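Local coordinates for protein STM4351 (Salmonella enterica, PDB 2Y7I) that binds arginine with high specificity and is probably the periplasmic receptor that captures this amino acid for uptake into the cell, at residues E20-D23 with A24-I28; Y139-Y142 with L143-F146; K197-D200 with A201-Q204. One frame throughout, in Å; residues are numbered along the deposited sequence.

From the N terminus, interaction 1 (20-23 with 24-28) comes first: it closes the tight turn joining strands 21-22 and 28-29, with a zinc at the turn. Interaction 2 (139-142 with 143-146) follows strand 135-139 and starts helix 142-150. Interaction 3 (197-200 with 201-204) leads from strand 194-195 into helix 200-214. All three are local and run in series; none nests in or crosses another. The centres of interactions 1 and 2 lie about 16 Å apart, both near the bound arginine, which Glu-20 holds directly and Tyr-142 approaches. Interaction 3 lies about 32 Å, centre to centre, from interaction 2, across the chain's centre.

Interaction 1 of 3, residues E20-D23 with A24-I28; sequences EFVD and ADNKI. With ZN (zinc ion), chain F; ARG (arginine), chain C.
Val-22 and Ile-28 face each other as an antiparallel, non-hydrogen-bonded pair, their CA atoms 4.7 Å apart. Beyond them the chain reverses through a type I turn from Asp-23 to Asn-26. Asp-23 N donates to Lys-27 O at 2.9 Å, and Asn-26 N reaches back to Asp-23 O. Asn-26 itself takes a left-handed backbone conformation, which lets Lys-27 rejoin the hairpin.

The carboxylate of Asp-23 serves both the turn and the metal. With CG placed between the backbone N and the carbonyl carbon (chi1 66°), it folds in over the turn. There Lys-27 N meets Asp-23 OD1 from above the carboxylate plane at 2.9 Å. The other oxygen, Asp-23 OD2, binds zinc at 2.1 Å. Asp-25 OD1 binds the same zinc at 1.9 Å. The two carboxylates are turned 38° from each other. Lys-27 NZ forms a salt bridge with Asp-25 OD2, setting a positive charge beside the metal-bound acid. Along the hairpin, Val-22 lays its CG1 against Asn-26 CA, 3.5 Å away.

At the inner end, Glu-20 OE2 takes a hydrogen bond from NH2 of the bound arginine at 2.8 Å. The whole is a 3:5 beta hairpin, a type I turn with a G1 beta bulge, carrying a surface zinc at its tip and a residue of the arginine pocket at its base.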
ATOM      1  N   GLU A  20      -9.659  -3.446  15.055  1.00 15.08           N
ATOM      2  CA  GLU A  20      -9.554  -4.691  15.818  1.00 15.94           C
ATOM      3  C   GLU A  20     -10.756  -4.808  16.724  1.00 16.42           C
ATOM      4  O   GLU A  20     -11.159  -3.834  17.369  1.00 15.48           O
ATOM      5  CB  GLU A  20      -8.272  -4.763  16.662  1.00 15.80           C
ATOM      6  CG  GLU A  20      -7.996  -3.498  17.489  1.00 14.72           C
ATOM      7  CD  GLU A  20      -7.081  -2.546  16.770  1.00 16.45           C
ATOM      8  OE1 GLU A  20      -6.229  -3.049  16.010  1.00 16.25           O
ATOM      9  OE2 GLU A  20      -7.208  -1.309  16.954  1.00 15.34           O
ATOM     10  N   PHE A  21     -11.333  -6.006  16.740  1.00 17.76           N
ATOM     11  CA  PHE A  21     -12.517  -6.303  17.520  1.00 19.30           C
ATOM     12  C   PHE A  21     -12.662  -7.815  17.670  1.00 20.42           C
ATOM     13  O   PHE A  21     -11.868  -8.587  17.116  1.00 20.41           O
ATOM     14  CB  PHE A  21     -13.769  -5.654  16.899  1.00 19.43           C
ATOM     15  CG  PHE A  21     -14.144  -6.190  15.536  1.00 20.94           C
ATOM     16  CD1 PHE A  21     -13.493  -5.735  14.387  1.00 21.35           C
ATOM     17  CD2 PHE A  21     -15.186  -7.107  15.400  1.00 23.05           C
ATOM     18  CE1 PHE A  21     -13.856  -6.199  13.128  1.00 23.56           C
ATOM     19  CE2 PHE A  21     -15.551  -7.588  14.147  1.00 24.84           C
ATOM     20  CZ  PHE A  21     -14.882  -7.127  13.003  1.00 24.19           C
ATOM     21  N   VAL A  22     -13.663  -8.231  18.434  1.00 21.67           N
ATOM     22  CA  VAL A  22     -13.846  -9.637  18.758  1.00 23.61           C
ATOM     23  C   VAL A  22     -15.086 -10.120  18.020  1.00 25.01           C
ATOM     24  O   VAL A  22     -16.133  -9.473  18.072  1.00 25.17           O
ATOM     25  CB  VAL A  22     -13.970  -9.854  20.293  1.00 24.15           C
ATOM     26  CG1 VAL A  22     -14.042 -11.330  20.637  1.00 25.27           C
ATOM     27  CG2 VAL A  22     -12.770  -9.230  21.008  1.00 23.99           C
ATOM     28  N   ASP A  23     -14.955 -11.220  17.290  1.00 26.10           N
ATOM     29  CA  ASP A  23     -16.100 -11.780  16.569  1.00 27.87           C
ATOM     30  C   ASP A  23     -16.880 -12.734  17.464  1.00 29.68           C
ATOM     31  O   ASP A  23     -16.572 -12.869  18.651  1.00 29.30           O
ATOM     32  CB  ASP A  23     -15.655 -12.485  15.277  1.00 28.54           C
ATOM     33  CG  ASP A  23     -14.814 -13.716  15.535  1.00 30.20           C
ATOM     34  OD1 ASP A  23     -14.768 -14.217  16.683  1.00 31.24           O
ATOM     35  OD2 ASP A  23     -14.194 -14.207  14.569  1.00 32.13           O
ATOM     36  N   ALA A  24     -17.855 -13.424  16.866  1.00 31.54           N
ATOM     37  CA  ALA A  24     -18.793 -14.278  17.591  1.00 33.51           C
ATOM     38  C   ALA A  24     -18.167 -15.450  18.357  1.00 34.63           C
ATOM     39  O   ALA A  24     -18.704 -15.870  19.384  1.00 36.22           O
ATOM     40  CB  ALA A  24     -19.892 -14.776  16.645  1.00 35.06           C
ATOM     41  N   ASP A  25     -17.060 -15.999  17.869  1.00 34.42           N
ATOM     42  CA  ASP A  25     -16.403 -17.088  18.597  1.00 35.51           C
ATOM     43  C   ASP A  25     -15.152 -16.611  19.346  1.00 34.10           C
ATOM     44  O   ASP A  25     -14.199 -17.365  19.548  1.00 34.23           O
ATOM     45  CB  ASP A  25     -16.121 -18.300  17.687  1.00 37.10           C
ATOM     46  CG  ASP A  25     -14.961 -18.065  16.726  1.00 36.88           C
ATOM     47  OD1 ASP A  25     -14.848 -16.952  16.183  1.00 37.87           O
ATOM     48  OD2 ASP A  25     -14.150 -18.992  16.519  1.00 38.29           O
ATOM     49  N   ASN A  26     -15.172 -15.346  19.758  1.00 32.93           N
ATOM     50  CA  ASN A  26     -14.146 -14.790  20.645  1.00 32.32           C
ATOM     51  C   ASN A  26     -12.754 -14.738  20.009  1.00 30.82           C
ATOM     52  O   ASN A  26     -11.740 -14.901  20.693  1.00 31.20           O
ATOM     53  CB  ASN A  26     -14.118 -15.574  21.970  1.00 34.46           C
ATOM     54  CG  ASN A  26     -13.693 -14.724  23.145  1.00 35.94           C
ATOM     55  OD1 ASN A  26     -14.384 -13.776  23.524  1.00 37.99           O
ATOM     56  ND2 ASN A  26     -12.554 -15.069  23.744  1.00 38.59           N
ATOM     57  N   LYS A  27     -12.707 -14.529  18.694  1.00 29.30           N
ATOM     58  CA  LYS A  27     -11.437 -14.349  18.000  1.00 27.45           C
ATOM     59  C   LYS A  27     -11.228 -12.882  17.634  1.00 25.01           C
ATOM     60  O   LYS A  27     -12.186 -12.161  17.339  1.00 24.05           O
ATOM     61  CB  LYS A  27     -11.348 -15.244  16.752  1.00 28.61           C
ATOM     62  CG  LYS A  27     -11.368 -16.756  17.025  1.00 31.25           C
ATOM     63  CD  LYS A  27     -10.120 -17.247  17.765  1.00 31.78           C
ATOM     64  CE  LYS A  27      -9.757 -18.692  17.384  1.00 34.98           C
ATOM     65  NZ  LYS A  27     -10.834 -19.701  17.657  1.00 37.61           N
ATOM     66  N   ILE A  28      -9.971 -12.448  17.666  1.00 23.07           N
ATOM     67  CA  ILE A  28      -9.609 -11.071  17.365  1.00 21.54           C
ATOM     68  C   ILE A  28      -9.447 -10.932  15.843  1.00 20.99           C
ATOM     69  O   ILE A  28      -8.726 -11.709  15.220  1.00 21.12           O
ATOM     70  CB  ILE A  28      -8.317 -10.647  18.109  1.00 20.80           C
ATOM     71  CG1 ILE A  28      -8.459 -10.890  19.623  1.00 22.54           C
ATOM     72  CG2 ILE A  28      -7.984  -9.178  17.838  1.00 19.37           C
ATOM     73  CD1 ILE A  28      -7.235 -10.470  20.437  1.00 23.44           C
TER
HETATM   74 ZN    ZN F1248     -14.419 -16.307  14.431  1.00 33.49          ZN
HETATM   75  N   ARG C1245      -6.585   6.610  16.663  1.00 13.25           N
HETATM   76  CA  ARG C1245      -6.807   7.018  18.086  1.00 13.72           C
HETATM   77  C   ARG C1245      -5.466   7.190  18.788  1.00 13.54           C
HETATM   78  O   ARG C1245      -5.426   7.494  19.978  1.00 12.77           O
HETATM   79  CB  ARG C1245      -7.670   5.979  18.834  1.00 13.75           C
HETATM   80  CG  ARG C1245      -7.123   4.542  18.767  1.00 14.85           C
HETATM   81  CD  ARG C1245      -7.918   3.571  19.637  1.00 15.37           C
HETATM   82  NE  ARG C1245      -7.579   2.190  19.285  1.00 12.96           N
HETATM   83  CZ  ARG C1245      -8.075   1.104  19.875  1.00 12.44           C
HETATM   84  NH1 ARG C1245      -8.949   1.200  20.879  1.00 12.54           N
HETATM   85  NH2 ARG C1245      -7.691  -0.085  19.459  1.00 13.45           N
HETATM   86  OXT ARG C1245      -4.395   7.005  18.179  1.00 13.15           O

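Interaction 2 of 3, residues Y139-Y142 with L143-F146; sequences YDSY and LNAF. With ZN (zinc ion), chain D.
Tyr-139 lays one face of its ring on the first turn of the helix, over Ala-145. From CB, which points toward the helix segment, CG stands anti to the carbonyl carbon, beside the backbone N (chi1 -68°), which carries the ring across the start of the helix. CG comes first to the Ala-145 methyl, and CD1 lies 3.8 Å from Ala-145 CB. On the other flank, CD2 meets Asn-144 CB, also at 3.8 Å, while CE2 passes near Asn-144 O. The middle of the ring is covered by Ala-145 CA, 3.8 Å from the centroid and practically on the ring normal: a CH-pi contact. The tip, OH, hydrogen-bonds to Asp-148 farther along the helix.

The helix is opened by Ser-141 at the N-cap. Its OG takes the N-H of Leu-143 at 3.2 Å, while Ser-141 O accepts weak bonds from both Asn-144 N and Ala-145 N. One residue on, Phe-146 N gives a nearly straight bond to Tyr-142 O at 2.9 Å, the first firm rung of the helix. A water bridges Asp-140 N and Asn-144 OD1.

Tyr-142 packs its CB near Phe-146 CE2, and its OH is held by Phe-158 O; its side chain is about 5 Å from the bound arginine. Asp-140 OD2 binds zinc at 1.9 Å, with Asp-55 as the second protein ligand. The arrangement is a serine-capped helix N terminus following a strand of the mixed sheet, with a metal site just before the cap.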
ATOM      1  N   TYR A 139     -13.193   6.361  29.191  1.00 17.28           N
ATOM      2  CA  TYR A 139     -13.530   4.939  29.240  1.00 17.49           C
ATOM      3  C   TYR A 139     -12.319   4.142  28.789  1.00 17.58           C
ATOM      4  O   TYR A 139     -11.569   4.604  27.935  1.00 16.68           O
ATOM      5  CB  TYR A 139     -14.679   4.643  28.261  1.00 16.62           C
ATOM      6  CG  TYR A 139     -15.995   5.264  28.663  1.00 16.62           C
ATOM      7  CD1 TYR A 139     -16.334   6.557  28.257  1.00 14.57           C
ATOM      8  CD2 TYR A 139     -16.896   4.560  29.461  1.00 16.87           C
ATOM      9  CE1 TYR A 139     -17.542   7.138  28.644  1.00 16.39           C
ATOM     10  CE2 TYR A 139     -18.125   5.128  29.843  1.00 18.15           C
ATOM     11  CZ  TYR A 139     -18.431   6.418  29.437  1.00 16.56           C
ATOM     12  OH  TYR A 139     -19.628   6.964  29.827  1.00 18.38           O
ATOM     13  N   ASP A 140     -12.130   2.940  29.334  1.00 18.36           N
ATOM     14  CA  ASP A 140     -11.138   2.027  28.754  1.00 19.12           C
ATOM     15  C   ASP A 140     -11.685   1.143  27.626  1.00 19.71           C
ATOM     16  O   ASP A 140     -11.061   0.149  27.234  1.00 20.33           O
ATOM     17  CB  ASP A 140     -10.430   1.199  29.837  1.00 19.51           C
ATOM     18  CG  ASP A 140      -9.283   1.957  30.465  1.00 19.02           C
ATOM     19  OD1 ASP A 140      -9.229   3.189  30.270  1.00 18.03           O
ATOM     20  OD2 ASP A 140      -8.433   1.355  31.146  1.00 16.75           O
ATOM     21  N   SER A 141     -12.861   1.488  27.115  1.00 20.63           N
ATOM     22  CA  SER A 141     -13.429   0.753  25.985  1.00 21.22           C
ATOM     23  C   SER A 141     -14.538   1.551  25.332  1.00 20.82           C
ATOM     24  O   SER A 141     -15.514   1.905  25.999  1.00 20.29           O
ATOM     25  CB  SER A 141     -13.981  -0.596  26.457  1.00 22.88           C
ATOM     26  OG  SER A 141     -14.670  -1.250  25.405  1.00 25.95           O
ATOM     27  N   TYR A 142     -14.380   1.829  24.035  1.00 19.88           N
ATOM     28  CA  TYR A 142     -15.444   2.465  23.260  1.00 20.09           C
ATOM     29  C   TYR A 142     -16.778   1.721  23.403  1.00 20.44           C
ATOM     30  O   TYR A 142     -17.834   2.343  23.362  1.00 20.75           O
ATOM     31  CB  TYR A 142     -15.014   2.726  21.791  1.00 19.29           C
ATOM     32  CG  TYR A 142     -14.252   4.031  21.651  1.00 19.62           C
ATOM     33  CD1 TYR A 142     -14.918   5.251  21.709  1.00 19.99           C
ATOM     34  CD2 TYR A 142     -12.861   4.050  21.488  1.00 19.78           C
ATOM     35  CE1 TYR A 142     -14.227   6.468  21.607  1.00 19.85           C
ATOM     36  CE2 TYR A 142     -12.157   5.263  21.371  1.00 19.39           C
ATOM     37  CZ  TYR A 142     -12.850   6.473  21.438  1.00 19.91           C
ATOM     38  OH  TYR A 142     -12.170   7.688  21.369  1.00 16.07           O
ATOM     39  N   LEU A 143     -16.739   0.411  23.653  1.00 21.18           N
ATOM     40  CA  LEU A 143     -17.981  -0.354  23.847  1.00 22.36           C
ATOM     41  C   LEU A 143     -18.814   0.135  25.049  1.00 22.52           C
ATOM     42  O   LEU A 143     -20.042   0.256  24.972  1.00 22.72           O
ATOM     43  CB  LEU A 143     -17.714  -1.868  23.968  1.00 23.83           C
ATOM     44  CG  LEU A 143     -16.776  -2.624  23.012  1.00 25.67           C
ATOM     45  CD1 LEU A 143     -16.991  -4.145  23.127  1.00 28.36           C
ATOM     46  CD2 LEU A 143     -16.887  -2.175  21.553  1.00 26.62           C
ATOM     47  N   ASN A 144     -18.144   0.416  26.163  1.00 21.73           N
ATOM     48  CA  ASN A 144     -18.830   0.978  27.329  1.00 21.68           C
ATOM     49  C   ASN A 144     -19.332   2.399  27.072  1.00 20.11           C
ATOM     50  O   ASN A 144     -20.367   2.808  27.597  1.00 19.92           O
ATOM     51  CB  ASN A 144     -17.893   0.983  28.531  1.00 22.28           C
ATOM     52  CG  ASN A 144     -17.422  -0.411  28.902  1.00 24.97           C
ATOM     53  OD1 ASN A 144     -16.231  -0.693  28.887  1.00 27.31           O
ATOM     54  ND2 ASN A 144     -18.361  -1.287  29.228  1.00 28.97           N
ATOM     55  N   ALA A 145     -18.565   3.149  26.287  1.00 18.82           N
ATOM     56  CA  ALA A 145     -18.923   4.518  25.891  1.00 18.13           C
ATOM     57  C   ALA A 145     -20.225   4.511  25.085  1.00 18.25           C
ATOM     58  O   ALA A 145     -21.169   5.247  25.401  1.00 18.47           O
ATOM     59  CB  ALA A 145     -17.789   5.158  25.091  1.00 17.21           C
ATOM     60  N   PHE A 146     -20.285   3.654  24.067  1.00 17.97           N
ATOM     61  CA  PHE A 146     -21.511   3.499  23.257  1.00 18.35           C
ATOM     62  C   PHE A 146     -22.726   3.083  24.085  1.00 18.93           C
ATOM     63  O   PHE A 146     -23.824   3.626  23.912  1.00 19.79           O
ATOM     64  CB  PHE A 146     -21.285   2.514  22.106  1.00 18.42           C
ATOM     65  CG  PHE A 146     -20.382   3.039  21.022  1.00 18.04           C
ATOM     66  CD1 PHE A 146     -20.596   4.303  20.471  1.00 17.93           C
ATOM     67  CD2 PHE A 146     -19.323   2.274  20.548  1.00 17.53           C
ATOM     68  CE1 PHE A 146     -19.771   4.794  19.472  1.00 18.37           C
ATOM     69  CE2 PHE A 146     -18.485   2.755  19.548  1.00 18.65           C
ATOM     70  CZ  PHE A 146     -18.707   4.021  19.008  1.00 18.90           C
TER
HETATM   71 ZN    ZN D1246      -7.011   2.344  31.796  1.00 16.19          ZN
HETATM   72  O   HOH W   1     -14.506   1.599  30.464  1.00 17.25           O

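Interaction 3 of 3, residues K197-D200 with A201-Q204; sequences KDND and ALLQ
The carboxylate of Asp-200 crosses the side chain of Gln-204 at a slant, one helical turn on. OD1 of Asp-200 takes the N-H of Gln-204 NE2 at 2.7 Å, a bond close to straight at 167°. The donor approaches from above the carboxylate plane, 36° out of it, whereas the acceptor lies practically in the plane of the amide. The carboxylate and amide planes are 43° apart. The second oxygen, Asp-200 OD2, rests 3.5 Å from Gln-204 CG, and the same CG passes over Asp-200 O at 3.3 Å. Gln-204 manages this because its chain bends at CB-CG and folds back toward the start of the helix instead of extending along it. With OE1 bonded to Asn-207 ND2, both ends of the amide are in use, which should fix its rotation.

The backbone beneath is regular from the outset. Leu-203 N donates in the carbonyl plane to Asn-199 O at 3.0 Å, and Gln-204 N donates to Asp-200 O at 2.8 Å. Asn-199 holds the N-cap position, yet its side chain makes no capping bond; it crosses Leu-202 instead, OD1 lying 3.6 Å from Leu-202 CB. An acid at the first turn, as Asp-200 is, probably gains from the positive end of the helix dipole.

Asp-200, Ala-201 and Gln-204 are on the solvent side. The two leucines turn inward: Leu-202 and Leu-203 pack on Val-195, and Leu-203 also reaches Ser-84, which seats the first turn of helix 200-214 against strands 194-195 and 84-85. In the preceding loop, Lys-197 NZ hydrogen-bonds to Glu-80 O of helix 77-80. The Asp-67 side chain of a zinc site lies about 5 Å from that of Leu-202.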
ATOM      1  N   LYS A 197      11.929   1.260  22.260  1.00 26.94           N
ATOM      2  CA  LYS A 197      12.979   2.146  21.743  1.00 28.63           C
ATOM      3  C   LYS A 197      14.297   1.502  21.307  1.00 30.08           C
ATOM      4  O   LYS A 197      14.900   1.931  20.320  1.00 30.85           O
ATOM      5  CB  LYS A 197      13.267   3.257  22.754  1.00 29.84           C
ATOM      6  CG  LYS A 197      12.270   4.393  22.710  1.00 30.12           C
ATOM      7  CD  LYS A 197      12.409   5.169  21.420  1.00 31.13           C
ATOM      8  CE  LYS A 197      11.936   6.594  21.590  1.00 33.36           C
ATOM      9  NZ  LYS A 197      11.919   7.254  20.262  1.00 34.27           N
ATOM     10  N   ASP A 198      14.779   0.498  22.023  1.00 30.95           N
ATOM     11  CA  ASP A 198      16.096  -0.037  21.646  1.00 32.31           C
ATOM     12  C   ASP A 198      15.974  -1.356  20.891  1.00 31.35           C
ATOM     13  O   ASP A 198      16.786  -2.258  21.060  1.00 32.20           O
ATOM     14  CB  ASP A 198      17.020  -0.152  22.862  1.00 34.46           C
ATOM     15  CG  ASP A 198      18.519  -0.027  22.498  1.00 36.57           C
ATOM     16  OD1 ASP A 198      18.927  -0.270  21.333  1.00 35.51           O
ATOM     17  OD2 ASP A 198      19.299   0.316  23.404  1.00 39.21           O
ATOM     18  N   ASN A 199      14.955  -1.449  20.040  1.00 29.36           N
ATOM     19  CA  ASN A 199      14.686  -2.677  19.307  1.00 28.60           C
ATOM     20  C   ASN A 199      14.750  -2.469  17.788  1.00 27.09           C
ATOM     21  O   ASN A 199      13.815  -2.815  17.073  1.00 25.61           O
ATOM     22  CB  ASN A 199      13.313  -3.243  19.725  1.00 27.77           C
ATOM     23  CG  ASN A 199      13.263  -4.773  19.677  1.00 29.85           C
ATOM     24  OD1 ASN A 199      14.236  -5.440  19.299  1.00 30.69           O
ATOM     25  ND2 ASN A 199      12.126  -5.333  20.072  1.00 30.49           N
ATOM     26  N   ASP A 200      15.858  -1.914  17.301  1.00 27.06           N
ATOM     27  CA  ASP A 200      15.966  -1.545  15.887  1.00 25.78           C
ATOM     28  C   ASP A 200      15.959  -2.715  14.907  1.00 24.81           C
ATOM     29  O   ASP A 200      15.453  -2.572  13.794  1.00 23.94           O
ATOM     30  CB  ASP A 200      17.196  -0.669  15.616  1.00 27.00           C
ATOM     31  CG  ASP A 200      17.191  -0.096  14.205  1.00 26.95           C
ATOM     32  OD1 ASP A 200      16.338   0.774  13.926  1.00 26.38           O
ATOM     33  OD2 ASP A 200      18.019  -0.534  13.376  1.00 27.82           O
ATOM     34  N   ALA A 201      16.536  -3.853  15.300  1.00 24.87           N
ATOM     35  CA  ALA A 201      16.583  -5.021  14.409  1.00 24.34           C
ATOM     36  C   ALA A 201      15.166  -5.512  14.115  1.00 22.87           C
ATOM     37  O   ALA A 201      14.811  -5.794  12.968  1.00 22.05           O
ATOM     38  CB  ALA A 201      17.429  -6.137  15.012  1.00 25.39           C
ATOM     39  N   LEU A 202      14.354  -5.606  15.158  1.00 22.15           N
ATOM     40  CA  LEU A 202      12.971  -5.972  14.969  1.00 21.08           C
ATOM     41  C   LEU A 202      12.240  -4.897  14.152  1.00 19.93           C
ATOM     42  O   LEU A 202      11.510  -5.222  13.221  1.00 19.03           O
ATOM     43  CB  LEU A 202      12.297  -6.198  16.321  1.00 21.17           C
ATOM     44  CG  LEU A 202      10.840  -6.660  16.411  1.00 21.52           C
ATOM     45  CD1 LEU A 202       9.937  -5.473  16.464  1.00 26.56           C
ATOM     46  CD2 LEU A 202      10.442  -7.593  15.268  1.00 22.36           C
ATOM     47  N   LEU A 203      12.429  -3.627  14.505  1.00 19.94           N
ATOM     48  CA  LEU A 203      11.745  -2.541  13.795  1.00 19.37           C
ATOM     49  C   LEU A 203      12.043  -2.577  12.293  1.00 19.81           C
ATOM     50  O   LEU A 203      11.128  -2.441  11.475  1.00 19.44           O
ATOM     51  CB  LEU A 203      12.134  -1.184  14.378  1.00 20.12           C
ATOM     52  CG  LEU A 203      11.545   0.058  13.713  1.00 19.86           C
ATOM     53  CD1 LEU A 203      10.050   0.127  13.941  1.00 18.77           C
ATOM     54  CD2 LEU A 203      12.231   1.283  14.291  1.00 21.54           C
ATOM     55  N   GLN A 204      13.315  -2.762  11.930  1.00 20.97           N
ATOM     56  CA  GLN A 204      13.694  -2.785  10.512  1.00 21.93           C
ATOM     57  C   GLN A 204      13.176  -4.024   9.767  1.00 21.71           C
ATOM     58  O   GLN A 204      12.903  -3.964   8.568  1.00 21.57           O
ATOM     59  CB  GLN A 204      15.203  -2.589  10.314  1.00 23.75           C
ATOM     60  CG  GLN A 204      15.753  -1.214  10.784  1.00 25.77           C
ATOM     61  CD  GLN A 204      14.756  -0.045  10.669  1.00 27.48           C
ATOM     62  OE1 GLN A 204      14.041   0.103   9.668  1.00 27.72           O
ATOM     63  NE2 GLN A 204      14.720   0.795  11.703  1.00 26.35           N
TER